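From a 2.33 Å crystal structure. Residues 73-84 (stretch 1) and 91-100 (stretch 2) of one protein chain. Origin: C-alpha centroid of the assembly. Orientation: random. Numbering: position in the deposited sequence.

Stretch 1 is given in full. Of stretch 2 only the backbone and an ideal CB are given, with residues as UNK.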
# COMPACT_ATOMS: atom_id res chain seq x y z
N ASP A 73 -2.75 33.03 15.37
CA ASP A 73 -3.84 32.52 14.53
C ASP A 73 -3.39 31.30 13.72
O ASP A 73 -3.20 31.34 12.50
CB ASP A 73 -4.35 33.62 13.62
CG ASP A 73 -5.61 33.23 12.88
OD1 ASP A 73 -6.23 32.21 13.28
OD2 ASP A 73 -5.95 33.91 11.89
N VAL A 74 -3.26 30.16 14.42
CA VAL A 74 -2.74 28.95 13.78
C VAL A 74 -3.62 28.50 12.61
O VAL A 74 -3.12 27.95 11.62
CB VAL A 74 -2.58 27.81 14.82
CG1 VAL A 74 -1.40 28.08 15.71
CG2 VAL A 74 -3.84 27.65 15.65
N CYS A 75 -4.93 28.74 12.69
CA CYS A 75 -5.86 28.29 11.67
C CYS A 75 -5.60 28.92 10.31
O CYS A 75 -6.03 28.36 9.29
CB CYS A 75 -7.30 28.58 12.13
SG CYS A 75 -7.76 27.61 13.58
N SER A 76 -4.91 30.04 10.28
CA SER A 76 -4.56 30.67 9.02
C SER A 76 -3.21 30.22 8.47
O SER A 76 -2.86 30.61 7.35
CB SER A 76 -4.58 32.20 9.19
OG SER A 76 -3.70 32.56 10.24
N TYR A 77 -2.44 29.44 9.24
CA TYR A 77 -1.20 28.85 8.73
C TYR A 77 -1.47 27.97 7.50
O TYR A 77 -2.41 27.18 7.48
CB TYR A 77 -0.53 27.98 9.79
CG TYR A 77 0.11 28.69 10.94
CD1 TYR A 77 -0.17 30.03 11.21
CD2 TYR A 77 1.00 28.03 11.75
CE1 TYR A 77 0.43 30.68 12.28
CE2 TYR A 77 1.61 28.65 12.81
CZ TYR A 77 1.33 29.99 13.07
OH TYR A 77 1.95 30.61 14.14
N LYS A 78 -0.61 28.10 6.50
CA LYS A 78 -0.74 27.28 5.30
C LYS A 78 -0.44 25.82 5.61
O LYS A 78 0.62 25.51 6.18
CB LYS A 78 0.19 27.78 4.20
CG LYS A 78 -0.01 27.01 2.89
CD LYS A 78 0.72 27.62 1.72
CE LYS A 78 0.40 26.85 0.43
NZ LYS A 78 1.23 27.28 -0.73
N GLY A 79 -1.36 24.93 5.22
CA GLY A 79 -1.21 23.50 5.48
C GLY A 79 -1.81 23.05 6.79
O GLY A 79 -1.80 21.83 7.08
N VAL A 80 -2.35 23.97 7.57
CA VAL A 80 -2.99 23.67 8.85
C VAL A 80 -4.49 23.85 8.66
O VAL A 80 -4.93 24.86 8.11
CB VAL A 80 -2.43 24.57 9.97
CG1 VAL A 80 -3.12 24.26 11.29
CG2 VAL A 80 -0.90 24.41 10.07
N PHE A 81 -5.27 22.88 9.11
CA PHE A 81 -6.70 22.87 8.80
C PHE A 81 -7.50 22.71 10.08
O PHE A 81 -7.37 21.70 10.77
CB PHE A 81 -7.02 21.79 7.77
CG PHE A 81 -6.39 22.05 6.42
CD1 PHE A 81 -7.07 22.77 5.44
CD2 PHE A 81 -5.09 21.62 6.15
CE1 PHE A 81 -6.49 23.03 4.21
CE2 PHE A 81 -4.50 21.88 4.92
CZ PHE A 81 -5.22 22.58 3.93
N CYS A 82 -8.32 23.70 10.38
CA CYS A 82 -9.08 23.74 11.62
C CYS A 82 -10.51 23.27 11.35
O CYS A 82 -10.94 23.12 10.21
CB CYS A 82 -9.07 25.16 12.22
SG CYS A 82 -7.48 25.62 13.00
N ALA A 83 -11.23 23.02 12.44
CA ALA A 83 -12.54 22.38 12.39
C ALA A 83 -13.19 22.52 13.77
O ALA A 83 -12.50 22.79 14.76
CB ALA A 83 -12.44 20.90 11.99
N PRO A 84 -14.51 22.32 13.85
CA PRO A 84 -15.15 22.23 15.16
C PRO A 84 -14.71 20.97 15.88
O PRO A 84 -14.48 19.93 15.26
CB PRO A 84 -16.65 22.18 14.83
CG PRO A 84 -16.77 22.60 13.40
CD PRO A 84 -15.48 22.19 12.75
N UNK A 91 -16.21 24.80 19.85
CA UNK A 91 -14.77 24.89 20.06
C UNK A 91 -14.03 24.66 18.74
O UNK A 91 -14.40 23.78 17.95
CB UNK A 91 -14.32 23.88 21.11
N UNK A 92 -13.00 25.47 18.51
CA UNK A 92 -12.15 25.42 17.32
C UNK A 92 -10.90 24.62 17.64
O UNK A 92 -10.25 24.89 18.66
CB UNK A 92 -11.79 26.83 16.84
N UNK A 93 -10.55 23.65 16.78
CA UNK A 93 -9.38 22.79 16.97
C UNK A 93 -8.63 22.64 15.66
O UNK A 93 -9.19 22.79 14.57
CB UNK A 93 -9.79 21.42 17.51
N UNK A 94 -7.33 22.35 15.77
CA UNK A 94 -6.51 21.96 14.62
C UNK A 94 -6.74 20.47 14.39
O UNK A 94 -6.33 19.63 15.21
CB UNK A 94 -5.03 22.27 14.85
N UNK A 95 -7.39 20.13 13.29
CA UNK A 95 -7.85 18.78 13.03
C UNK A 95 -7.06 18.11 11.93
O UNK A 95 -7.14 16.88 11.77
CB UNK A 95 -9.34 18.79 12.67
N UNK A 96 -6.31 18.89 11.16
CA UNK A 96 -5.64 18.35 10.00
C UNK A 96 -4.37 19.10 9.66
O UNK A 96 -4.26 20.32 9.87
CB UNK A 96 -6.59 18.36 8.80
N UNK A 97 -3.40 18.36 9.17
CA UNK A 97 -2.17 18.90 8.63
C UNK A 97 -2.02 18.30 7.24
O UNK A 97 -2.21 17.10 7.06
CB UNK A 97 -0.97 18.59 9.52
N UNK A 98 -1.75 19.15 6.26
CA UNK A 98 -1.57 18.66 4.90
C UNK A 98 -0.52 19.54 4.23
O UNK A 98 -0.82 20.67 3.84
CB UNK A 98 -2.89 18.67 4.12
N UNK A 99 0.69 18.99 4.10
CA UNK A 99 1.83 19.59 3.43
C UNK A 99 2.27 18.77 2.21
O UNK A 99 3.43 18.83 1.81
CB UNK A 99 2.99 19.74 4.41
N UNK A 100 1.35 18.00 1.62
CA UNK A 100 1.68 17.16 0.47
C UNK A 100 2.42 17.97 -0.58
O UNK A 100 1.99 19.05 -0.97
CB UNK A 100 0.42 16.54 -0.13

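Position 91 lies where the chain turns a corner. Its CB points sideways and finds nothing of stretch 1 within 5.5 Å, so many residues would do. The deposited residue is Val91.

At position 92 the CB again points sideways, but 5.2 Å from it lies Cys75 SG, half of the disulfide to Cys82. A long, flexible apolar chain could reach that sulfur. Leu92 does so: its CD2 lies 3.4 Å from Cys75 SG and its CD1 3.8 Å from Cys82 CB, so the two methyls rest on both halves of the bridge.

Position 93 forms a hydrogen-bonded pair with Ala83: its N donates to Ala83 O at 2.9 Å and its O accepts from Ala83 N at 3.0 Å. Its CB shares a face with that alanine and has Ala83 O 4.1 Å away; extended angles (-136/155) suit a beta-branched residue, and the Ala83 methyl on the same face makes an apolar one plausible. It is Val93, whose CG2 comes within 4.2 Å of Pro84 O.

Position 94 faces a largely apolar surface: its CB is 4.5 Å from both Val80 CG1 and Cys82 SG. Several aliphatics would fit, and a charge would find no partner among these groups. Val94 spreads its two methyls, CG1 3.7 Å from Val80 CG1, and CG2 3.8 Å from Cys82 SG and 4.1 Å from Val74 CG2.

Positions 95 and 96 together oppose Phe81 at a beta bulge. Both amides turn to Phe81 O, 95 N at 3.0 Å and 96 N, in a weak bond, also at 3.0 Å. The CB at 95 is already 3.8 Å from Ala83 CB, favouring a small residue; Ala95 makes just that methyl-to-methyl contact. At 96 an ideal CB would lie 3.6 Å from Phe81 CB, close but not prohibitive, and angles of -152/146 do not demand glycine. Gly96 is found, its O accepting from Phe81 N at 2.9 Å.

Position 97 pairs with Val80, and its CB is 4.1 Å from Gly79 O. A branched aliphatic chain suits the strand, and Ile97 extends CD1 to 3.9 Å from Val80 CG2.

The amide N of 98 donates to Gly79 O at 2.8 Å, and its CB lies 3.7 Å from Phe81 CE2. Several residues could fit; Asp98 leads its carboxylate away, where OD1 accepts from the amide N of residue 100 at 3.0 Å.

Position 99 has a sideways CB with nothing of stretch 1 within 5.5 Å, yet Gly79 leaves room for a long apolar chain. Leu99 places CD2 3.9 Å from Gly79 CA.

Position 100 is out of reach of stretch 1, which does not limit the choice; it is Asn100.

Stretch 2 91-100: VLVVAGIDLN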
# COMPACT_ATOMS: atom_id res chain seq x y z
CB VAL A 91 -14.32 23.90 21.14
CG1 VAL A 91 -12.79 23.90 21.26
CG2 VAL A 91 -15.00 24.26 22.47
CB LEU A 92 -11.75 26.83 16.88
CG LEU A 92 -11.00 26.99 15.55
CD1 LEU A 92 -11.89 26.59 14.38
CD2 LEU A 92 -10.50 28.42 15.38
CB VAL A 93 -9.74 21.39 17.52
CG1 VAL A 93 -10.57 21.48 18.81
CG2 VAL A 93 -10.47 20.54 16.46
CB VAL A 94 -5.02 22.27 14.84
CG1 VAL A 94 -4.17 21.65 13.73
CG2 VAL A 94 -4.78 23.78 14.91
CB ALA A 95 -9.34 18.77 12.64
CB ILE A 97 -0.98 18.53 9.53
CG1 ILE A 97 -1.17 19.13 10.92
CG2 ILE A 97 0.32 18.92 8.85
CD1 ILE A 97 -0.90 20.61 11.00
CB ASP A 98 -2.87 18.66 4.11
CG ASP A 98 -2.74 17.91 2.78
OD1 ASP A 98 -1.61 17.78 2.25
OD2 ASP A 98 -3.78 17.43 2.27
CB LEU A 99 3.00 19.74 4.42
CG LEU A 99 2.68 20.57 5.67
CD1 LEU A 99 3.80 20.50 6.75
CD2 LEU A 99 2.40 22.03 5.26
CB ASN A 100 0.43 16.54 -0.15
CG ASN A 100 -0.06 15.35 0.61
OD1 ASN A 100 0.60 14.86 1.53
ND2 ASN A 100 -1.23 14.86 0.24
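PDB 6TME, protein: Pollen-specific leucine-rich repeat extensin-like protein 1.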